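Local structure of 433aa long hypothetical phosphoribosylglycinamide formyl transferase (Pyrococcus horikoshii, 2DWC) at residues T227-P232 with D332-F337; D241-W246 with A344-K349. The protein is a putative ATP-grasp protein of the PurT family, seen here with adenosine-5'-diphosphate bound. One frame throughout, in Å; residues are numbered along the deposited sequence.

How the contacts relate
Both contacts join strands of one mixed sheet, with their centres 24 Å apart and their nearest atoms about 4 Å apart but not touching. Strand 225-238 supplies one side of contact 1 and turns directly into strand 241-247, its antiparallel neighbour, which supplies one side of contact 2. About a hundred residues later strands 334-337 and 343-349 follow each other in the chain and add the second partners. The segments therefore alternate along the sequence: 227-232, 241-246, 332-337, 344-349. Two successive strands of the ATP-grasp region are thus each paired with a later strand, and contact 2 ties that region to the PurT C-terminal region.

Contact 1. Residues T227-P232 with D332-F337; sequences TTFPKP and DGYRLF
The parallel pairing of F229 with L336 joins strand 334-337 to strand 225-238 in the mixed sheet of this ATP-grasp protein. Over residues 227-230 and 334-337 the strand axes cross at -49°, a marked twist for a parallel pair. F229 uses both backbone polar groups: its N donates to R335 O (2.8 Å), and its O accepts from F337 N (2.9 Å), with that donor well above the carbonyl plane. On the face that carries T228 and R335, threonine suits its place because its two branches do different work. OG1 lies beside the backbone N, anti to the carbonyl carbon (chi1 -61°), and accepts a hydrogen bond from R335 NH1 at 2.8 Å. The arginine reaches it with a chain extended from CG to NE, and the bond leaves somewhat tilted from the guanidinium plane. H218 NE2 also bonds to T228 OG1, and R335 NH1 has a second partner in I326 O, so both groups are gripped from beyond the pair. The methyl CG2 of T228 meets F337 CB at 3.8 Å and lies at the edge of the phenylalanine ring, which packs on H307 and F311.

On the face of F229 and L336, F229 CB rests 3.9 Å from L336 CD2. The edge of the Y334 ring turns toward the face of F229 in a T-shaped pair, planes at 83°. L336 also touches Y260 of helix 253-270, where an aliphatic side chain can pack on an aromatic one. A proline is tolerated at 230 because F229 and K231, not P230, turn their N-H groups toward strand 334-337. K231 N reaches F337 O through a water that accepts from K231 N at 2.8 Å and donates to F337 O at 2.8 Å.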
ATOM      1  N   THR B 227     -16.784  14.535  11.815  1.00 18.32           N
ATOM      2  CA  THR B 227     -15.553  15.001  11.189  1.00 19.46           C
ATOM      3  C   THR B 227     -14.393  14.580  12.105  1.00 25.06           C
ATOM      4  O   THR B 227     -14.431  14.818  13.325  1.00 21.29           O
ATOM      5  CB  THR B 227     -15.585  16.539  11.043  1.00 17.74           C
ATOM      6  OG1 THR B 227     -16.818  16.926  10.419  1.00 19.95           O
ATOM      7  CG2 THR B 227     -14.372  17.031  10.211  1.00 20.28           C
ATOM      8  N   THR B 228     -13.362  13.982  11.515  1.00 20.58           N
ATOM      9  CA  THR B 228     -12.218  13.463  12.264  1.00 21.50           C
ATOM     10  C   THR B 228     -10.970  14.175  11.835  1.00 20.76           C
ATOM     11  O   THR B 228     -10.773  14.496  10.656  1.00 18.78           O
ATOM     12  CB  THR B 228     -12.133  11.922  12.063  1.00 20.51           C
ATOM     13  OG1 THR B 228     -13.329  11.375  12.569  1.00 20.39           O
ATOM     14  CG2 THR B 228     -10.940  11.296  12.797  1.00 23.15           C
ATOM     15  N   PHE B 229     -10.109  14.444  12.822  1.00 18.89           N
ATOM     16  CA  PHE B 229      -8.929  15.241  12.590  1.00 21.55           C
ATOM     17  C   PHE B 229      -7.576  14.628  12.801  1.00 21.40           C
ATOM     18  O   PHE B 229      -7.191  14.322  13.962  1.00 21.76           O
ATOM     19  CB  PHE B 229      -8.990  16.492  13.487  1.00 22.61           C
ATOM     20  CG  PHE B 229     -10.186  17.370  13.203  1.00 23.60           C
ATOM     21  CD1 PHE B 229     -11.417  17.112  13.816  1.00 24.21           C
ATOM     22  CD2 PHE B 229     -10.087  18.385  12.274  1.00 21.09           C
ATOM     23  CE1 PHE B 229     -12.538  17.869  13.491  1.00 24.28           C
ATOM     24  CE2 PHE B 229     -11.202  19.156  11.931  1.00 25.59           C
ATOM     25  CZ  PHE B 229     -12.432  18.893  12.544  1.00 19.71           C
ATOM     26  N   PRO B 230      -6.816  14.429  11.704  1.00 19.33           N
ATOM     27  CA  PRO B 230      -5.460  13.872  11.832  1.00 19.92           C
ATOM     28  C   PRO B 230      -4.571  14.978  12.431  1.00 18.33           C
ATOM     29  O   PRO B 230      -4.963  16.165  12.489  1.00 21.61           O
ATOM     30  CB  PRO B 230      -5.014  13.617  10.374  1.00 17.17           C
ATOM     31  CG  PRO B 230      -6.323  13.391   9.639  1.00 15.89           C
ATOM     32  CD  PRO B 230      -7.284  14.422  10.302  1.00 18.75           C
ATOM     33  N   LYS B 231      -3.350  14.628  12.826  1.00 19.12           N
ATOM     34  CA  LYS B 231      -2.453  15.663  13.322  1.00 22.08           C
ATOM     35  C   LYS B 231      -2.121  16.622  12.161  1.00 24.35           C
ATOM     36  O   LYS B 231      -2.030  16.208  10.997  1.00 19.92           O
ATOM     37  CB  LYS B 231      -1.159  15.020  13.846  1.00 19.51           C
ATOM     38  CG  LYS B 231      -1.332  14.330  15.165  1.00 24.41           C
ATOM     39  CD  LYS B 231      -1.312  15.440  16.246  1.00 29.18           C
ATOM     40  CE  LYS B 231      -1.305  14.892  17.636  1.00 41.35           C
ATOM     41  NZ  LYS B 231      -1.076  16.032  18.597  1.00 33.34           N
ATOM     42  N   PRO B 232      -1.944  17.921  12.442  1.00 22.21           N
ATOM     43  CA  PRO B 232      -1.613  18.886  11.387  1.00 21.41           C
ATOM     44  C   PRO B 232      -0.326  18.462  10.625  1.00 19.01           C
ATOM     45  O   PRO B 232       0.603  17.888  11.213  1.00 20.52           O
ATOM     46  CB  PRO B 232      -1.384  20.206  12.172  1.00 20.24           C
ATOM     47  CG  PRO B 232      -2.271  20.052  13.360  1.00 19.51           C
ATOM     48  CD  PRO B 232      -2.109  18.581  13.754  1.00 23.97           C
ATOM     49  N   ASP B 332     -10.935  16.077  24.256  1.00 45.92           N
ATOM     50  CA  ASP B 332     -11.344  17.461  24.469  1.00 40.53           C
ATOM     51  C   ASP B 332     -12.408  17.935  23.488  1.00 42.91           C
ATOM     52  O   ASP B 332     -12.360  19.076  23.013  1.00 43.75           O
ATOM     53  CB  ASP B 332     -10.144  18.417  24.360  1.00 48.10           C
ATOM     54  CG  ASP B 332      -8.969  18.014  25.249  1.00 56.14           C
ATOM     55  OD1 ASP B 332      -9.194  17.349  26.284  1.00 66.39           O
ATOM     56  OD2 ASP B 332      -7.812  18.377  24.922  1.00 56.17           O
ATOM     57  N   GLY B 333     -13.364  17.068  23.179  1.00 37.12           N
ATOM     58  CA  GLY B 333     -14.425  17.453  22.269  1.00 37.32           C
ATOM     59  C   GLY B 333     -14.113  17.314  20.784  1.00 33.58           C
ATOM     60  O   GLY B 333     -14.955  17.653  19.950  1.00 48.54           O
ATOM     61  N   TYR B 334     -12.904  16.869  20.449  1.00 37.82           N
ATOM     62  CA  TYR B 334     -12.541  16.668  19.044  1.00 35.61           C
ATOM     63  C   TYR B 334     -12.298  15.181  18.785  1.00 31.51           C
ATOM     64  O   TYR B 334     -11.668  14.483  19.599  1.00 30.21           O
ATOM     65  CB  TYR B 334     -11.278  17.469  18.674  1.00 40.33           C
ATOM     66  CG  TYR B 334     -11.510  18.958  18.459  1.00 42.64           C
ATOM     67  CD1 TYR B 334     -11.036  19.898  19.386  1.00 41.64           C
ATOM     68  CD2 TYR B 334     -12.268  19.426  17.360  1.00 31.61           C
ATOM     69  CE1 TYR B 334     -11.319  21.262  19.248  1.00 41.88           C
ATOM     70  CE2 TYR B 334     -12.549  20.796  17.207  1.00 34.56           C
ATOM     71  CZ  TYR B 334     -12.079  21.705  18.160  1.00 44.46           C
ATOM     72  OH  TYR B 334     -12.397  23.046  18.051  1.00 42.41           O
ATOM     73  N   ARG B 335     -12.827  14.687  17.664  1.00 28.35           N
ATOM     74  CA  ARG B 335     -12.637  13.298  17.275  1.00 26.83           C
ATOM     75  C   ARG B 335     -11.327  13.344  16.461  1.00 25.48           C
ATOM     76  O   ARG B 335     -11.270  13.928  15.372  1.00 24.35           O
ATOM     77  CB  ARG B 335     -13.804  12.815  16.400  1.00 20.66           C
ATOM     78  CG  ARG B 335     -13.974  11.290  16.360  1.00 24.04           C
ATOM     79  CD  ARG B 335     -15.129  10.889  15.424  1.00 25.86           C
ATOM     80  NE  ARG B 335     -15.468   9.450  15.376  1.00 28.78           N
ATOM     81  CZ  ARG B 335     -14.861   8.530  14.617  1.00 30.96           C
ATOM     82  NH1 ARG B 335     -13.832   8.878  13.813  1.00 24.77           N
ATOM     83  NH2 ARG B 335     -15.315   7.267  14.627  1.00 26.38           N
ATOM     84  N   LEU B 336     -10.260  12.785  17.041  1.00 24.74           N
ATOM     85  CA  LEU B 336      -8.961  12.810  16.402  1.00 21.40           C
ATOM     86  C   LEU B 336      -8.614  11.489  15.748  1.00 18.55           C
ATOM     87  O   LEU B 336      -9.171  10.446  16.073  1.00 21.19           O
ATOM     88  CB  LEU B 336      -7.851  13.161  17.441  1.00 26.98           C
ATOM     89  CG  LEU B 336      -8.053  14.477  18.225  1.00 23.78           C
ATOM     90  CD1 LEU B 336      -6.794  14.756  19.042  1.00 30.63           C
ATOM     91  CD2 LEU B 336      -8.319  15.638  17.282  1.00 21.73           C
ATOM     92  N   PHE B 337      -7.677  11.547  14.807  1.00 20.76           N
ATOM     93  CA  PHE B 337      -7.198  10.327  14.152  1.00 21.25           C
ATOM     94  C   PHE B 337      -5.728  10.195  14.610  1.00 18.33           C
ATOM     95  O   PHE B 337      -4.869  10.972  14.228  1.00 22.47           O
ATOM     96  CB  PHE B 337      -7.263  10.444  12.630  1.00 20.27           C
ATOM     97  CG  PHE B 337      -7.016   9.122  11.957  1.00 20.39           C
ATOM     98  CD1 PHE B 337      -8.029   8.183  11.909  1.00 20.61           C
ATOM     99  CD2 PHE B 337      -5.728   8.762  11.552  1.00 21.37           C
ATOM    100  CE1 PHE B 337      -7.784   6.884  11.489  1.00 22.28           C
ATOM    101  CE2 PHE B 337      -5.463   7.467  11.125  1.00 23.63           C
ATOM    102  CZ  PHE B 337      -6.481   6.525  11.095  1.00 21.92           C
TER
HETATM  103  O   HOH W   1     -14.747  16.299  15.519  1.00 35.16           O
HETATM  104  O   HOH W   2      -2.878  11.837  12.537  1.00 20.98           O

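Contact 2. Residues D241-W246 with A344-K349; sequences DYHASW and ATHVIK
T345 and S245 each hold their side-chain oxygen between the backbone N and the carbonyl carbon (chi1 70° and 62°), which sets T345 OG1 2.9 Å from S245 OG. Small hydroxyl residues suit this buried spot: T345 OG1 also shares a hydrogen bond with Y242 OH at 3.0 Å, meeting the tyrosine ring near its plane, while S245 OG is bonded to T299 O. V347 CG1 packs over a face of the same ring, 4.0 Å from its centroid, as a CH-pi contact. These residues belong to an antiparallel ladder joining the ATP-grasp strand 241-247 to strand 343-349 of the PurT C-terminal region. S245 and T345 form a hydrogen-bonded pair, flanked by the non-hydrogen-bonded pairs A244/H346 and W246/A344; in the latter, CB meets CB at 3.8 Å. On the far side of the A244/H346 pair, V347 N donates to H243 O at 2.9 Å, and that oxygen also sits 3.7 Å above the centre of the H346 ring. H346 ND1 donates to V347 O (3.0 Å), fixing the ring's rotation; the edge of the H346 ring is turned toward the face of the H243 ring in an offset edge-to-face pair. H243 ND1 is bonded to Y236 OH.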
ATOM      1  N   ASP B 241       4.773  25.253  -5.588  1.00 62.91           N
ATOM      2  CA  ASP B 241       4.854  23.800  -5.504  1.00 56.48           C
ATOM      3  C   ASP B 241       5.445  23.348  -4.167  1.00 54.06           C
ATOM      4  O   ASP B 241       6.470  23.874  -3.690  1.00 47.03           O
ATOM      5  CB  ASP B 241       5.672  23.236  -6.676  1.00 64.47           C
ATOM      6  CG  ASP B 241       5.623  21.701  -6.751  1.00 72.48           C
ATOM      7  OD1 ASP B 241       6.337  21.026  -5.960  1.00 75.75           O
ATOM      8  OD2 ASP B 241       4.863  21.169  -7.605  1.00 70.76           O
ATOM      9  N   TYR B 242       4.777  22.391  -3.533  1.00 47.99           N
ATOM     10  CA  TYR B 242       5.276  21.923  -2.258  1.00 38.22           C
ATOM     11  C   TYR B 242       6.538  21.113  -2.574  1.00 42.34           C
ATOM     12  O   TYR B 242       6.695  20.527  -3.663  1.00 47.41           O
ATOM     13  CB  TYR B 242       4.180  21.137  -1.500  1.00 46.80           C
ATOM     14  CG  TYR B 242       4.421  19.653  -1.349  1.00 37.30           C
ATOM     15  CD1 TYR B 242       5.090  19.134  -0.232  1.00 33.65           C
ATOM     16  CD2 TYR B 242       4.020  18.773  -2.347  1.00 26.93           C
ATOM     17  CE1 TYR B 242       5.344  17.769  -0.126  1.00 31.62           C
ATOM     18  CE2 TYR B 242       4.285  17.417  -2.251  1.00 28.07           C
ATOM     19  CZ  TYR B 242       4.945  16.921  -1.140  1.00 29.89           C
ATOM     20  OH  TYR B 242       5.227  15.584  -1.067  1.00 31.04           O
ATOM     21  N   HIS B 243       7.470  21.150  -1.640  1.00 30.54           N
ATOM     22  CA  HIS B 243       8.747  20.488  -1.807  1.00 27.80           C
ATOM     23  C   HIS B 243       8.927  19.418  -0.743  1.00 24.20           C
ATOM     24  O   HIS B 243       9.554  18.399  -0.993  1.00 23.53           O
ATOM     25  CB  HIS B 243       9.880  21.528  -1.683  1.00 31.45           C
ATOM     26  CG  HIS B 243      10.949  21.378  -2.725  1.00 50.70           C
ATOM     27  ND1 HIS B 243      12.292  21.284  -2.414  1.00 57.12           N
ATOM     28  CD2 HIS B 243      10.866  21.248  -4.074  1.00 57.01           C
ATOM     29  CE1 HIS B 243      12.988  21.096  -3.524  1.00 54.78           C
ATOM     30  NE2 HIS B 243      12.146  21.070  -4.544  1.00 61.04           N
ATOM     31  N   ALA B 244       8.402  19.673   0.455  1.00 24.93           N
ATOM     32  CA  ALA B 244       8.533  18.737   1.581  1.00 27.58           C
ATOM     33  C   ALA B 244       7.360  18.915   2.532  1.00 21.52           C
ATOM     34  O   ALA B 244       6.826  20.022   2.625  1.00 22.54           O
ATOM     35  CB  ALA B 244       9.849  19.017   2.362  1.00 23.80           C
ATOM     36  N   SER B 245       6.957  17.852   3.225  1.00 18.55           N
ATOM     37  CA  SER B 245       5.880  17.946   4.217  1.00 17.79           C
ATOM     38  C   SER B 245       6.202  16.987   5.335  1.00 17.66           C
ATOM     39  O   SER B 245       7.058  16.092   5.185  1.00 20.82           O
ATOM     40  CB  SER B 245       4.508  17.602   3.613  1.00 19.49           C
ATOM     41  OG  SER B 245       4.522  16.247   3.156  1.00 24.00           O
ATOM     42  N   TRP B 246       5.545  17.148   6.485  1.00 18.08           N
ATOM     43  CA  TRP B 246       5.883  16.266   7.576  1.00 16.89           C
ATOM     44  C   TRP B 246       4.746  16.259   8.555  1.00 19.18           C
ATOM     45  O   TRP B 246       3.917  17.174   8.558  1.00 19.90           O
ATOM     46  CB  TRP B 246       7.192  16.744   8.296  1.00 17.38           C
ATOM     47  CG  TRP B 246       7.146  18.218   8.747  1.00 18.84           C
ATOM     48  CD1 TRP B 246       6.689  18.724   9.953  1.00 21.16           C
ATOM     49  CD2 TRP B 246       7.509  19.338   7.949  1.00 21.29           C
ATOM     50  NE1 TRP B 246       6.748  20.123   9.923  1.00 21.99           N
ATOM     51  CE2 TRP B 246       7.248  20.507   8.702  1.00 24.40           C
ATOM     52  CE3 TRP B 246       8.043  19.474   6.654  1.00 23.40           C
ATOM     53  CZ2 TRP B 246       7.501  21.797   8.195  1.00 24.35           C
ATOM     54  CZ3 TRP B 246       8.298  20.753   6.153  1.00 26.30           C
ATOM     55  CH2 TRP B 246       8.022  21.903   6.930  1.00 25.57           C
ATOM     56  N   ALA B 344       8.031  12.210   7.151  1.00 17.79           N
ATOM     57  CA  ALA B 344       8.174  13.346   6.260  1.00 18.87           C
ATOM     58  C   ALA B 344       8.339  12.859   4.843  1.00 22.28           C
ATOM     59  O   ALA B 344       8.681  11.693   4.614  1.00 20.08           O
ATOM     60  CB  ALA B 344       9.449  14.147   6.642  1.00 21.46           C
ATOM     61  N   THR B 345       8.136  13.770   3.899  1.00 20.82           N
ATOM     62  CA  THR B 345       8.330  13.476   2.477  1.00 17.81           C
ATOM     63  C   THR B 345       9.179  14.573   1.864  1.00 22.60           C
ATOM     64  O   THR B 345       9.302  15.669   2.419  1.00 22.79           O
ATOM     65  CB  THR B 345       7.018  13.482   1.663  1.00 27.87           C
ATOM     66  OG1 THR B 345       6.530  14.834   1.564  1.00 25.15           O
ATOM     67  CG2 THR B 345       5.973  12.585   2.292  1.00 25.06           C
ATOM     68  N   HIS B 346       9.816  14.264   0.740  1.00 19.57           N
ATOM     69  CA  HIS B 346      10.514  15.267  -0.033  1.00 21.91           C
ATOM     70  C   HIS B 346      10.272  14.867  -1.498  1.00 19.67           C
ATOM     71  O   HIS B 346      10.409  13.690  -1.861  1.00 19.57           O
ATOM     72  CB  HIS B 346      12.012  15.305   0.279  1.00 22.86           C
ATOM     73  CG  HIS B 346      12.681  16.526  -0.271  1.00 24.31           C
ATOM     74  ND1 HIS B 346      12.898  16.709  -1.624  1.00 26.22           N
ATOM     75  CD2 HIS B 346      13.082  17.674   0.336  1.00 25.55           C
ATOM     76  CE1 HIS B 346      13.399  17.918  -1.827  1.00 30.31           C
ATOM     77  NE2 HIS B 346      13.516  18.524  -0.657  1.00 30.71           N
ATOM     78  N   VAL B 347       9.864  15.824  -2.322  1.00 20.66           N
ATOM     79  CA  VAL B 347       9.598  15.511  -3.727  1.00 18.39           C
ATOM     80  C   VAL B 347      10.832  15.155  -4.529  1.00 21.27           C
ATOM     81  O   VAL B 347      11.964  15.481  -4.152  1.00 21.41           O
ATOM     82  CB  VAL B 347       8.881  16.710  -4.430  1.00 23.27           C
ATOM     83  CG1 VAL B 347       7.621  17.071  -3.641  1.00 23.11           C
ATOM     84  CG2 VAL B 347       9.829  17.927  -4.524  1.00 25.28           C
ATOM     85  N   ILE B 348      10.592  14.419  -5.621  1.00 20.05           N
ATOM     86  CA  ILE B 348      11.628  14.044  -6.585  1.00 19.40           C
ATOM     87  C   ILE B 348      11.061  14.667  -7.856  1.00 23.95           C
ATOM     88  O   ILE B 348      10.062  14.185  -8.422  1.00 19.40           O
ATOM     89  CB  ILE B 348      11.749  12.515  -6.722  1.00 18.08           C
ATOM     90  CG1 ILE B 348      12.239  11.912  -5.373  1.00 20.01           C
ATOM     91  CG2 ILE B 348      12.745  12.192  -7.818  1.00 20.46           C
ATOM     92  CD1 ILE B 348      12.164  10.373  -5.337  1.00 19.18           C
ATOM     93  N   LYS B 349      11.666  15.781  -8.279  1.00 24.67           N
ATOM     94  CA  LYS B 349      11.152  16.518  -9.444  1.00 30.84           C
ATOM     95  C   LYS B 349      12.084  16.483 -10.625  1.00 28.35           C
ATOM     96  O   LYS B 349      13.297  16.488 -10.454  1.00 26.87           O
ATOM     97  CB  LYS B 349      10.892  17.987  -9.091  1.00 33.62           C
ATOM     98  CG  LYS B 349      10.035  18.207  -7.866  1.00 50.32           C
ATOM     99  CD  LYS B 349       9.341  19.566  -7.920  1.00 51.67           C
ATOM    100  CE  LYS B 349      10.309  20.668  -8.349  1.00 52.24           C
ATOM    101  NZ  LYS B 349       9.559  21.911  -8.706  1.00 58.68           N
TER